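Sorting nexin-3 (Saccharomyces cerevisiae S288C, PDB 1OCU) binds phosphatidylinositol 3-phosphate through its PX domain and is required for the retention of late Golgi membrane proteins, acting in their retrieval from the prevacuolar compartment. Local coordinates at residues 56-61 / 117-122; 108-113 / 129-134; 74-79 / 154-159; 29-34 / 65-70. All coordinates share one frame; numbering follows the deposited sequence.

Interaction 1: residues 56-61 / 117-122. With PIB (2-(butanoyloxy)-1-{[(hydroxy{[2,3,4,6-tetrahydroxy-5-(phosphonooxy)cyclohexyl]oxy}phosphoryl)oxy]methyl}ethyl butanoate), chain C.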
# COMPACT_ATOMS: atom_id res chain seq x y z
N MET A 56 10.04 -12.13 -13.34
CA MET A 56 10.84 -11.11 -12.66
C MET A 56 9.93 -9.95 -12.25
O MET A 56 9.12 -9.47 -13.05
CB MET A 56 11.95 -10.61 -13.58
CG MET A 56 12.81 -9.53 -12.98
SD MET A 56 14.24 -9.13 -13.98
CE MET A 56 13.47 -8.82 -15.54
N PHE A 57 10.06 -9.49 -11.01
CA PHE A 57 9.20 -8.42 -10.54
C PHE A 57 9.77 -7.62 -9.38
O PHE A 57 10.68 -8.07 -8.67
CB PHE A 57 7.85 -9.00 -10.11
CG PHE A 57 7.89 -9.74 -8.79
CD1 PHE A 57 7.64 -9.07 -7.59
CD2 PHE A 57 8.18 -11.10 -8.74
CE1 PHE A 57 7.67 -9.74 -6.37
CE2 PHE A 57 8.21 -11.79 -7.52
CZ PHE A 57 7.96 -11.11 -6.33
N THR A 58 9.23 -6.42 -9.18
CA THR A 58 9.65 -5.55 -8.09
C THR A 58 8.53 -5.40 -7.05
O THR A 58 7.36 -5.28 -7.41
CB THR A 58 9.98 -4.13 -8.61
OG1 THR A 58 10.95 -4.20 -9.66
CG2 THR A 58 10.52 -3.27 -7.47
N ASP A 59 8.89 -5.42 -5.78
CA ASP A 59 7.89 -5.21 -4.75
C ASP A 59 8.43 -4.16 -3.80
O ASP A 59 9.63 -3.87 -3.80
CB ASP A 59 7.49 -6.51 -4.03
CG ASP A 59 8.62 -7.17 -3.29
OD1 ASP A 59 8.42 -8.32 -2.86
OD2 ASP A 59 9.70 -6.56 -3.11
N TYR A 60 7.55 -3.57 -3.00
CA TYR A 60 7.96 -2.52 -2.08
C TYR A 60 7.51 -2.84 -0.67
O TYR A 60 6.53 -3.57 -0.47
CB TYR A 60 7.35 -1.19 -2.52
CG TYR A 60 7.58 -0.87 -3.98
CD1 TYR A 60 6.94 -1.60 -4.98
CD2 TYR A 60 8.49 0.12 -4.36
CE1 TYR A 60 7.21 -1.38 -6.32
CE2 TYR A 60 8.77 0.36 -5.70
CZ TYR A 60 8.13 -0.40 -6.68
OH TYR A 60 8.44 -0.19 -8.01
N GLU A 61 8.23 -2.30 0.31
CA GLU A 61 7.84 -2.54 1.68
C GLU A 61 6.98 -1.41 2.21
O GLU A 61 7.31 -0.23 2.04
CB GLU A 61 9.06 -2.68 2.59
CG GLU A 61 8.66 -2.89 4.04
CD GLU A 61 9.83 -2.86 4.99
OE1 GLU A 61 10.70 -3.75 4.89
OE2 GLU A 61 9.88 -1.93 5.83
N ASN A 117 12.40 -0.10 -19.21
CA ASN A 117 12.80 0.83 -18.16
C ASN A 117 12.13 0.46 -16.83
O ASN A 117 12.59 0.86 -15.76
CB ASN A 117 12.40 2.24 -18.57
CG ASN A 117 10.91 2.36 -18.87
OD1 ASN A 117 10.33 1.52 -19.56
ND2 ASN A 117 10.29 3.42 -18.36
N ARG A 118 11.05 -0.30 -16.92
CA ARG A 118 10.29 -0.75 -15.76
C ARG A 118 11.17 -1.28 -14.62
O ARG A 118 10.76 -1.23 -13.46
CB ARG A 118 9.29 -1.81 -16.21
CG ARG A 118 8.67 -2.65 -15.13
CD ARG A 118 7.69 -3.62 -15.76
NE ARG A 118 7.42 -4.76 -14.90
CZ ARG A 118 6.59 -5.75 -15.21
NH1 ARG A 118 5.94 -5.74 -16.38
NH2 ARG A 118 6.39 -6.75 -14.35
N PHE A 119 12.36 -1.77 -14.94
CA PHE A 119 13.27 -2.30 -13.92
C PHE A 119 14.50 -1.45 -13.70
O PHE A 119 15.45 -1.88 -13.03
CB PHE A 119 13.69 -3.73 -14.27
CG PHE A 119 12.59 -4.74 -14.12
CD1 PHE A 119 12.18 -5.51 -15.21
CD2 PHE A 119 11.95 -4.91 -12.90
CE1 PHE A 119 11.15 -6.44 -15.08
CE2 PHE A 119 10.91 -5.84 -12.75
CZ PHE A 119 10.51 -6.61 -13.85
N SER A 120 14.51 -0.25 -14.26
CA SER A 120 15.65 0.64 -14.09
C SER A 120 15.53 1.39 -12.77
O SER A 120 14.43 1.51 -12.22
CB SER A 120 15.76 1.65 -15.25
OG SER A 120 14.74 2.64 -15.18
N ASN A 121 16.66 1.88 -12.28
CA ASN A 121 16.72 2.61 -11.03
C ASN A 121 15.75 3.78 -10.92
O ASN A 121 14.83 3.76 -10.10
CB ASN A 121 18.14 3.13 -10.82
CG ASN A 121 18.26 4.01 -9.59
OD1 ASN A 121 18.25 3.52 -8.47
ND2 ASN A 121 18.38 5.32 -9.80
N GLU A 122 15.95 4.80 -11.75
CA GLU A 122 15.13 6.00 -11.73
C GLU A 122 13.64 5.70 -11.77
O GLU A 122 12.85 6.39 -11.12
CB GLU A 122 15.52 6.91 -12.90
CG GLU A 122 15.48 8.40 -12.57
CD GLU A 122 16.06 9.28 -13.68
OE1 GLU A 122 15.47 9.32 -14.78
OE2 GLU A 122 17.11 9.92 -13.44
C1 PIB C . 1.70 -3.91 -15.59
C2 PIB C . 1.59 -4.42 -14.13
C3 PIB C . 3.00 -4.47 -13.51
C4 PIB C . 3.70 -3.04 -13.57
C5 PIB C . 3.84 -2.60 -15.06
C6 PIB C . 2.38 -2.50 -15.66
O1 PIB C . 0.37 -3.86 -16.13
O2 PIB C . 0.77 -3.53 -13.39
O3 PIB C . 2.79 -4.96 -12.18
O4 PIB C . 5.01 -3.12 -13.01
O5 PIB C . 4.45 -1.33 -15.13
O6 PIB C . 2.46 -2.09 -17.02
P1 PIB C . -0.22 -4.92 -17.15
O11 PIB C . -1.80 -4.83 -17.05
O12 PIB C . 0.28 -6.37 -16.80
O13 PIB C . 0.29 -4.49 -18.63
P3 PIB C . 3.83 -5.85 -11.37
O31 PIB C . 5.12 -5.00 -11.09
O32 PIB C . 4.18 -7.11 -12.25
O33 PIB C . 3.16 -6.20 -9.99
C7 PIB C . 1.59 -4.81 -19.12
C8 PIB C . 1.46 -4.83 -20.64
O HOH W 1 9.63 -2.74 -11.29
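The Phe119 ring carries Met56 over one face and turns its edge to Phe57 and Thr58 of strand 57-66. Met56 SD lies 4.4 Å from the centroid of the Phe119 ring, 15° off the normal. This is a Met-aromatic contact over the face. Met56 CG adds a CH-pi contact on the same face, nearer the rim. The chain then bends at chi3 (53°), which brings Met56 CE to 3.4 Å from Phe119 CE1. At the ring edge stand Phe57 CA and Thr58 OG1, the latter 3.5 Å from Phe119 CD2. No direct hydrogen bond joins the two segments. A water bridges them instead, at 2.6 Å from Thr58 OG1 and 2.9 Å from Arg118 O, to which it donates. Thr58 OG1 is also hydrogen-bonded to Thr45 of the neighbouring strand.

The guanidinium of Arg118 has PIB O4 over one face, offset toward the rim. Its NH2 comes to 3.1 Å from O32 of the PIB 3-phosphate. The side chain is extended from CG to NE, with CG anti to the backbone N (chi1 164°), which carries the guanidinium to PIB O4. With an alanine here, PIB O32 would probably lose the charge that NH2 brings beside it, and O4 the guanidinium lying against it. On the strand side, Phe57 makes a cation-pi contact with the lipid-binding Arg81. The contact thus joins the sheet to the segment leading into helix 121-139, at the phosphatidylinositol 3-phosphate pocket of the PX domain.

Interaction 2: residues 108-113 / 129-134. With PIB (2-(butanoyloxy)-1-{[(hydroxy{[2,3,4,6-tetrahydroxy-5-(phosphonooxy)cyclohexyl]oxy}phosphoryl)oxy]methyl}ethyl butanoate), chain C.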
# COMPACT_ATOMS: atom_id res chain seq x y z
N HIS A 108 -6.01 8.22 -8.28
CA HIS A 108 -5.48 7.11 -9.05
C HIS A 108 -4.01 6.90 -8.71
O HIS A 108 -3.34 7.80 -8.21
CB HIS A 108 -5.63 7.34 -10.56
CG HIS A 108 -5.67 8.78 -10.96
ND1 HIS A 108 -6.82 9.41 -11.36
CD2 HIS A 108 -4.69 9.71 -11.02
CE1 HIS A 108 -6.56 10.67 -11.64
NE2 HIS A 108 -5.27 10.88 -11.44
N LEU A 109 -3.54 5.68 -8.94
CA LEU A 109 -2.16 5.31 -8.65
C LEU A 109 -1.22 5.96 -9.66
O LEU A 109 -1.66 6.39 -10.72
CB LEU A 109 -2.03 3.79 -8.71
CG LEU A 109 -2.60 3.04 -7.50
CD1 LEU A 109 -2.88 1.60 -7.87
CD2 LEU A 109 -1.62 3.13 -6.35
N PRO A 110 0.08 6.03 -9.33
CA PRO A 110 1.11 6.63 -10.20
C PRO A 110 1.02 6.26 -11.67
O PRO A 110 1.13 7.13 -12.53
CB PRO A 110 2.43 6.21 -9.54
CG PRO A 110 2.05 5.12 -8.58
CD PRO A 110 0.69 5.54 -8.09
N GLY A 111 0.82 4.98 -11.99
CA GLY A 111 0.69 4.61 -13.39
C GLY A 111 1.43 3.38 -13.90
O GLY A 111 2.51 3.04 -13.41
N LYS A 112 0.84 2.72 -14.88
CA LYS A 112 1.45 1.54 -15.48
C LYS A 112 2.72 1.97 -16.22
O LYS A 112 2.84 3.12 -16.65
CB LYS A 112 0.47 0.88 -16.44
CG LYS A 112 -0.69 0.17 -15.75
CD LYS A 112 -1.67 -0.36 -16.78
CE LYS A 112 -2.76 -1.23 -16.15
NZ LYS A 112 -2.22 -2.52 -15.65
N ILE A 113 3.67 1.05 -16.37
CA ILE A 113 4.93 1.37 -17.04
C ILE A 113 5.39 0.30 -18.04
O ILE A 113 5.11 -0.89 -17.88
CB ILE A 113 6.06 1.56 -16.00
CG1 ILE A 113 5.70 2.71 -15.04
CG2 ILE A 113 7.38 1.83 -16.70
CD1 ILE A 113 5.51 4.04 -15.73
N GLN A 129 8.21 6.74 -4.86
CA GLN A 129 7.75 8.00 -4.31
C GLN A 129 6.27 8.17 -4.56
O GLN A 129 5.54 8.67 -3.71
CB GLN A 129 8.51 9.18 -4.93
CG GLN A 129 9.91 9.38 -4.39
CD GLN A 129 10.47 10.74 -4.76
OE1 GLN A 129 10.55 11.08 -5.94
NE2 GLN A 129 10.86 11.52 -3.76
N GLY A 130 5.82 7.77 -5.75
CA GLY A 130 4.41 7.88 -6.08
C GLY A 130 3.57 7.01 -5.15
O GLY A 130 2.53 7.45 -4.66
N LEU A 131 4.03 5.78 -4.90
CA LEU A 131 3.32 4.85 -4.04
C LEU A 131 3.31 5.34 -2.59
O LEU A 131 2.30 5.21 -1.90
CB LEU A 131 3.96 3.46 -4.12
CG LEU A 131 3.78 2.71 -5.44
CD1 LEU A 131 4.59 1.39 -5.42
CD2 LEU A 131 2.28 2.43 -5.67
N ASN A 132 4.42 5.92 -2.15
CA ASN A 132 4.53 6.46 -0.80
C ASN A 132 3.47 7.54 -0.59
O ASN A 132 2.69 7.49 0.37
CB ASN A 132 5.93 7.05 -0.57
CG ASN A 132 6.16 7.47 0.88
OD1 ASN A 132 6.10 6.65 1.80
ND2 ASN A 132 6.43 8.76 1.09
N THR A 133 3.44 8.51 -1.49
CA THR A 133 2.50 9.62 -1.42
C THR A 133 1.06 9.13 -1.49
O THR A 133 0.21 9.57 -0.72
CB THR A 133 2.74 10.62 -2.60
OG1 THR A 133 4.03 11.21 -2.45
CG2 THR A 133 1.67 11.72 -2.62
N TRP A 134 0.81 8.22 -2.42
CA TRP A 134 -0.53 7.67 -2.59
C TRP A 134 -1.01 6.96 -1.31
O TRP A 134 -2.13 7.17 -0.87
CB TRP A 134 -0.52 6.68 -3.76
CG TRP A 134 -1.88 6.20 -4.15
CD1 TRP A 134 -2.75 6.81 -5.00
CD2 TRP A 134 -2.53 5.01 -3.70
NE1 TRP A 134 -3.91 6.07 -5.11
CE2 TRP A 134 -3.80 4.96 -4.31
CE3 TRP A 134 -2.16 3.97 -2.82
CZ2 TRP A 134 -4.70 3.91 -4.09
CZ3 TRP A 134 -3.06 2.93 -2.60
CH2 TRP A 134 -4.32 2.91 -3.24
C1 PIB C . 1.70 -3.91 -15.59
C2 PIB C . 1.59 -4.42 -14.13
C3 PIB C . 3.00 -4.47 -13.51
C4 PIB C . 3.70 -3.04 -13.57
C5 PIB C . 3.84 -2.60 -15.06
C6 PIB C . 2.38 -2.50 -15.66
O1 PIB C . 0.37 -3.86 -16.13
O2 PIB C . 0.77 -3.53 -13.39
O3 PIB C . 2.79 -4.96 -12.18
O4 PIB C . 5.01 -3.12 -13.01
O5 PIB C . 4.45 -1.33 -15.13
O6 PIB C . 2.46 -2.09 -17.02
P1 PIB C . -0.22 -4.92 -17.15
O11 PIB C . -1.80 -4.83 -17.05
O12 PIB C . 0.28 -6.37 -16.80
O13 PIB C . 0.29 -4.49 -18.63
P3 PIB C . 3.83 -5.85 -11.37
O31 PIB C . 5.12 -5.00 -11.09
O32 PIB C . 4.18 -7.11 -12.25
O33 PIB C . 3.16 -6.20 -9.99
C7 PIB C . 1.59 -4.81 -19.12
C8 PIB C . 1.46 -4.83 -20.64
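This is apolar packing between the loop that precedes helix 121-139 and that helix itself, in the PX domain. The same loop runs on from the packing into the phosphoinositide pocket. Leu109 carries the contact. Its CD2 lies over the face of the Trp134 indole, near the CD2-CE2 bond shared by the two rings, as a CH-pi contact 3.5 Å from the centroid of the six-membered ring and 18° off the normal. Trp134 CG anti to the backbone N (chi1 -172°) sends the indole toward the loop, and chi2 of 85° turns a face to Leu109. Leu109 CD2 also lies 4.0 Å from Leu131 CD2. One methyl thus meets both helix side chains. Pro110 CG reaches that same Leu131 methyl, its side chain crossing that of Leu131 at about a right angle.

Pro110 also lies against Gly130, with a CA-to-CA separation of 5.4 Å. Gly130 has no side chain, which lets Pro110 come this close. The His108 carbonyl approaches the indole obliquely, while Trp134 NE1 is hydrogen-bonded to Pro107 O. Tyr82 of helix 82-89 packs on both Leu109 and Pro110.

Beyond the packing, Gly111 O accepts a bond from Arg127, which itself binds the lipid. At the far end, the Ile113 backbone grips the inositol ring. Its N donates to PIB O5 at 2.8 Å, and its O accepts from both PIB O5 and O6. Lys112 is an established lipid-binding residue, paired also with Glu86. Its NZ donates to PIB O1 at 3.0 Å and to the phosphate oxygen O11 at 2.7 Å.

Interaction 3: residues 74-79 / 154-159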
# COMPACT_ATOMS: atom_id res chain seq x y z
N ARG A 74 0.55 -2.64 16.57
CA ARG A 74 1.12 -1.31 16.45
C ARG A 74 1.97 -1.13 15.19
O ARG A 74 1.81 -0.14 14.46
CB ARG A 74 1.97 -0.98 17.69
CG ARG A 74 2.51 0.45 17.74
CD ARG A 74 3.55 0.61 18.84
NE ARG A 74 4.06 1.97 18.99
CZ ARG A 74 3.35 3.00 19.46
NH1 ARG A 74 2.09 2.83 19.84
NH2 ARG A 74 3.92 4.19 19.57
N VAL A 75 2.86 -2.08 14.94
CA VAL A 75 3.75 -2.00 13.80
C VAL A 75 3.57 -3.13 12.80
O VAL A 75 3.72 -4.30 13.14
CB VAL A 75 5.23 -2.03 14.24
CG1 VAL A 75 6.14 -1.95 13.01
CG2 VAL A 75 5.51 -0.87 15.19
N SER A 76 3.28 -2.77 11.56
CA SER A 76 3.14 -3.79 10.52
C SER A 76 4.11 -3.50 9.39
O SER A 76 4.28 -2.35 8.97
CB SER A 76 1.71 -3.80 9.99
OG SER A 76 1.44 -2.60 9.30
N LYS A 77 4.77 -4.54 8.91
CA LYS A 77 5.71 -4.42 7.80
C LYS A 77 5.39 -5.49 6.77
O LYS A 77 5.53 -6.68 7.04
CB LYS A 77 7.15 -4.58 8.28
CG LYS A 77 7.69 -3.38 9.03
CD LYS A 77 9.20 -3.49 9.24
CE LYS A 77 9.57 -4.54 10.28
NZ LYS A 77 9.11 -4.17 11.66
N VAL A 78 4.94 -5.07 5.60
CA VAL A 78 4.61 -6.01 4.54
C VAL A 78 5.22 -5.54 3.24
O VAL A 78 5.70 -4.41 3.13
CB VAL A 78 3.08 -6.14 4.38
CG1 VAL A 78 2.45 -6.51 5.73
CG2 VAL A 78 2.49 -4.85 3.86
N ARG A 79 5.24 -6.42 2.25
CA ARG A 79 5.79 -6.08 0.95
C ARG A 79 4.68 -6.23 -0.07
O ARG A 79 3.87 -7.16 0.02
CB ARG A 79 6.99 -6.99 0.63
CG ARG A 79 8.19 -6.83 1.60
CD ARG A 79 9.49 -7.41 1.01
NE ARG A 79 9.91 -6.64 -0.16
CZ ARG A 79 10.62 -5.51 -0.11
NH1 ARG A 79 11.02 -5.03 1.06
NH2 ARG A 79 10.88 -4.84 -1.23
N PHE A 154 -4.77 -4.66 3.71
CA PHE A 154 -3.67 -4.35 2.81
C PHE A 154 -2.40 -4.03 3.59
O PHE A 154 -1.30 -4.42 3.18
CB PHE A 154 -4.02 -3.15 1.92
CG PHE A 154 -3.03 -2.92 0.80
CD1 PHE A 154 -2.91 -3.83 -0.23
CD2 PHE A 154 -2.23 -1.78 0.80
CE1 PHE A 154 -1.99 -3.63 -1.27
CE2 PHE A 154 -1.31 -1.56 -0.23
CZ PHE A 154 -1.19 -2.49 -1.27
N ILE A 155 -2.56 -3.35 4.72
CA ILE A 155 -1.43 -2.95 5.56
C ILE A 155 -0.90 -4.03 6.49
O ILE A 155 0.27 -4.01 6.86
CB ILE A 155 -1.80 -1.72 6.42
CG1 ILE A 155 -1.97 -0.49 5.53
CG2 ILE A 155 -0.73 -1.46 7.49
CD1 ILE A 155 -2.37 0.76 6.28
N GLU A 156 -1.74 -4.99 6.86
CA GLU A 156 -1.32 -6.00 7.82
C GLU A 156 -1.01 -7.43 7.37
O GLU A 156 -0.10 -8.05 7.91
CB GLU A 156 -2.34 -6.07 8.95
CG GLU A 156 -2.34 -4.87 9.86
CD GLU A 156 -3.34 -4.98 10.99
OE1 GLU A 156 -3.28 -4.15 11.92
OE2 GLU A 156 -4.19 -5.90 10.95
N ALA A 157 -1.77 -7.94 6.41
CA ALA A 157 -1.58 -9.31 5.93
C ALA A 157 -0.22 -9.56 5.29
O ALA A 157 0.33 -8.69 4.63
CB ALA A 157 -2.69 -9.66 4.94
N GLU A 158 0.31 -10.76 5.49
CA GLU A 158 1.60 -11.13 4.92
C GLU A 158 1.47 -11.03 3.40
O GLU A 158 2.29 -10.40 2.73
CB GLU A 158 1.97 -12.55 5.32
CG GLU A 158 3.28 -13.05 4.71
CD GLU A 158 3.47 -14.55 4.88
OE1 GLU A 158 2.71 -15.33 4.26
OE2 GLU A 158 4.39 -14.95 5.63
N LYS A 159 0.43 -11.66 2.87
CA LYS A 159 0.18 -11.63 1.44
C LYS A 159 -1.22 -11.08 1.26
O LYS A 159 -2.14 -11.45 2.00
CB LYS A 159 0.26 -13.04 0.85
CG LYS A 159 1.67 -13.65 0.87
CD LYS A 159 2.41 -13.45 -0.46
CE LYS A 159 1.82 -14.33 -1.57
NZ LYS A 159 2.56 -14.22 -2.87
O HOH W 2 2.21 -1.91 6.69
O HOH W 3 4.43 -9.33 3.30
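Val78 meets the end of helix 149-156 through its two methyls, which lie among backbone carbonyls. Its CG1 is 3.2 Å from Ala157 O and 3.5 Å from Ile155 O. The other methyl, CG2, stands 3.9 Å from Phe154 O. With CG1 anti to the carbonyl carbon (chi1 -55°) and CG2 between N and the carbonyl carbon, each methyl meets carbonyls of the helix end. A glycine in its place would probably open a gap beneath these carbonyls and let the last turn shift against the strand.

Two residues back on the same face of the strand, Ser76 forms the second foothold. Its OG lies 3.0 Å from Ile155 CG2, an unusually short and doubtful approach. A water lies 2.8 Å from Ser76 OG and 2.9 Å from Ile155 O and bridges the two. Further along, another water accepts from Arg79 N and donates to Glu158 O at 2.5 Å. The strand thus meets the helix end and the chain just beyond it by methyl packing and bridging waters.

Outside this shell, Ala157 O accepts a bond from Arg80, which also makes a cation-pi contact with Phe154. The Phe154 ring stacks on Phe88 and meets Phe85 edge-to-face, tying the helix to helix 82-89. Glu156 CG touches Ser76 CB, and OE1 takes a hydrogen bond from His72 N. Backbone bonds from Ser76 to Cys64 and from Val78 to Ile62 hold the strand in the sheet. Here the last helix of the PX fold ends against strand 75-81, an edge of the three-stranded antiparallel sheet on which the helices pack.

Interaction 4: residues 29-34 / 65-70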
# COMPACT_ATOMS: atom_id res chain seq x y z
N TYR A 29 3.36 3.93 27.83
CA TYR A 29 2.51 5.12 27.77
C TYR A 29 1.74 5.14 26.45
O TYR A 29 2.34 5.06 25.37
CB TYR A 29 3.39 6.37 27.89
CG TYR A 29 2.70 7.67 27.50
CD1 TYR A 29 1.58 8.13 28.20
CD2 TYR A 29 3.19 8.45 26.46
CE1 TYR A 29 0.97 9.35 27.87
CE2 TYR A 29 2.59 9.66 26.11
CZ TYR A 29 1.48 10.11 26.82
OH TYR A 29 0.89 11.30 26.48
N ALA A 30 0.42 5.24 26.53
CA ALA A 30 -0.40 5.27 25.33
C ALA A 30 -0.68 6.70 24.88
O ALA A 30 -1.05 7.56 25.68
CB ALA A 30 -1.71 4.53 25.57
N GLU A 31 -0.50 6.94 23.59
CA GLU A 31 -0.73 8.25 23.01
C GLU A 31 -2.22 8.57 23.11
O GLU A 31 -3.06 7.84 22.58
CB GLU A 31 -0.29 8.26 21.54
CG GLU A 31 1.15 7.81 21.28
CD GLU A 31 1.38 6.33 21.55
OE1 GLU A 31 0.42 5.55 21.44
OE2 GLU A 31 2.53 5.94 21.86
N PRO A 32 -2.57 9.67 23.81
CA PRO A 32 -3.97 10.08 23.97
C PRO A 32 -4.67 10.33 22.64
O PRO A 32 -5.89 10.18 22.53
CB PRO A 32 -3.85 11.35 24.81
CG PRO A 32 -2.62 11.09 25.64
CD PRO A 32 -1.68 10.52 24.61
N GLU A 33 -3.90 10.73 21.63
CA GLU A 33 -4.48 10.98 20.32
C GLU A 33 -4.27 9.82 19.37
O GLU A 33 -3.26 9.11 19.44
CB GLU A 33 -3.87 12.24 19.69
CG GLU A 33 -4.44 13.55 20.18
CD GLU A 33 -3.87 14.74 19.42
OE1 GLU A 33 -4.07 14.80 18.19
OE2 GLU A 33 -3.23 15.60 20.05
N ASN A 34 -5.24 9.63 18.48
CA ASN A 34 -5.17 8.58 17.48
C ASN A 34 -4.11 9.02 16.48
O ASN A 34 -3.93 10.21 16.25
CB ASN A 34 -6.51 8.44 16.76
CG ASN A 34 -7.52 7.67 17.57
OD1 ASN A 34 -8.72 7.67 17.26
ND2 ASN A 34 -7.05 6.99 18.61
N ARG A 65 2.85 2.34 11.51
CA ARG A 65 2.74 2.41 12.97
C ARG A 65 1.44 3.14 13.28
O ARG A 65 1.21 4.25 12.80
CB ARG A 65 3.92 3.18 13.57
CG ARG A 65 5.22 2.40 13.60
CD ARG A 65 6.31 3.12 14.39
NE ARG A 65 7.50 2.27 14.52
CZ ARG A 65 8.20 1.81 13.49
NH1 ARG A 65 9.27 1.04 13.69
NH2 ARG A 65 7.84 2.12 12.25
N THR A 66 0.60 2.52 14.09
CA THR A 66 -0.69 3.11 14.43
C THR A 66 -1.24 2.61 15.76
O THR A 66 -0.72 1.66 16.34
CB THR A 66 -1.72 2.79 13.32
OG1 THR A 66 -2.91 3.56 13.52
CG2 THR A 66 -2.06 1.31 13.34
N ASN A 67 -2.28 3.28 16.25
CA ASN A 67 -2.92 2.89 17.50
C ASN A 67 -4.44 2.92 17.33
O ASN A 67 -5.19 2.82 18.30
CB ASN A 67 -2.47 3.81 18.64
CG ASN A 67 -3.00 5.22 18.49
OD1 ASN A 67 -3.35 5.66 17.40
ND2 ASN A 67 -3.04 5.94 19.61
N LEU A 68 -4.88 3.06 16.08
CA LEU A 68 -6.30 3.10 15.73
C LEU A 68 -7.00 1.78 16.04
O LEU A 68 -6.44 0.70 15.83
CB LEU A 68 -6.47 3.44 14.25
CG LEU A 68 -5.97 4.81 13.78
CD1 LEU A 68 -5.92 4.84 12.25
CD2 LEU A 68 -6.90 5.89 14.32
N PRO A 69 -8.24 1.84 16.52
CA PRO A 69 -9.02 0.64 16.86
C PRO A 69 -9.25 -0.36 15.73
O PRO A 69 -9.56 -1.52 16.00
CB PRO A 69 -10.33 1.21 17.42
CG PRO A 69 -10.46 2.53 16.71
CD PRO A 69 -9.03 3.06 16.75
N SER A 70 -9.10 0.07 14.48
CA SER A 70 -9.29 -0.81 13.31
C SER A 70 -8.16 -1.81 13.13
O SER A 70 -8.35 -2.89 12.58
CB SER A 70 -9.38 0.02 12.03
OG SER A 70 -10.69 0.48 11.80
O HOH W 4 -1.55 4.03 22.04
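The side-chain amide of Asn67 is gripped from both of its ends. ND2 donates to Glu33 O at 3.2 Å, with an N-H...O angle of 158°. The donor sits above the plane of that carbonyl, and Glu33 O in turn is tilted slightly from the amide plane. A water ties Asn67 to Glu31 as well. It donates to Glu31 OE1 at 2.6 Å and takes a weak bond from Asn67 ND2 at 3.4 Å. At the other end of the amide, Asn67 OD1 accepts from Phe35 N and lies 3.4 Å from Asn34 CA. Bonds at both ends are likely to fix the rotation of the group. CG stands between the backbone N and the carbonyl carbon (chi1 69°), which turns the amide to the loop.

Asn34 packs beside it. Its amide is nearly perpendicular to that of Asn67, with the planes 89° apart. Its CB lies 3.6 Å from Leu68 CD2, an aliphatic touch between the two segments. Thr66 OG1 accepts from Leu68 N at 3.3 Å, an ST turn that shapes the chain as it leaves the strand.

The contact lies on the surface. It fastens the loop before strand 36-46 to the end of strand 57-66. Thr66 OG1 also bonds to Phe35 O, Leu68 packs on Leu36 of the first strand, and Glu31 makes a salt bridge with Arg74, just ahead of strand 75-81.

How the interactions relate
Interactions 1 and 4 both use strand 57-66, yet their centres are about 33 Å apart, on opposite sides of the chain's centre. Interaction 3 uses the neighbouring strand 75-81 and touches both: Asp59 pairs with Arg79, and Glu31 with Arg74. Interactions 1 and 2 share helix 121-139, and their centres lie about 13 Å apart. Interactions 2 and 3 do not touch. Along the chain, interaction 4 closes before 2 and 3 open, interaction 2 nests inside 3, and interaction 1 crosses the other three. PIB touches interactions 1 and 2, which places the lipid pocket at their end of the PX domain. Interaction 3 sets the last helix against the edge strand, and interaction 4 fastens the loop before strand 36-46.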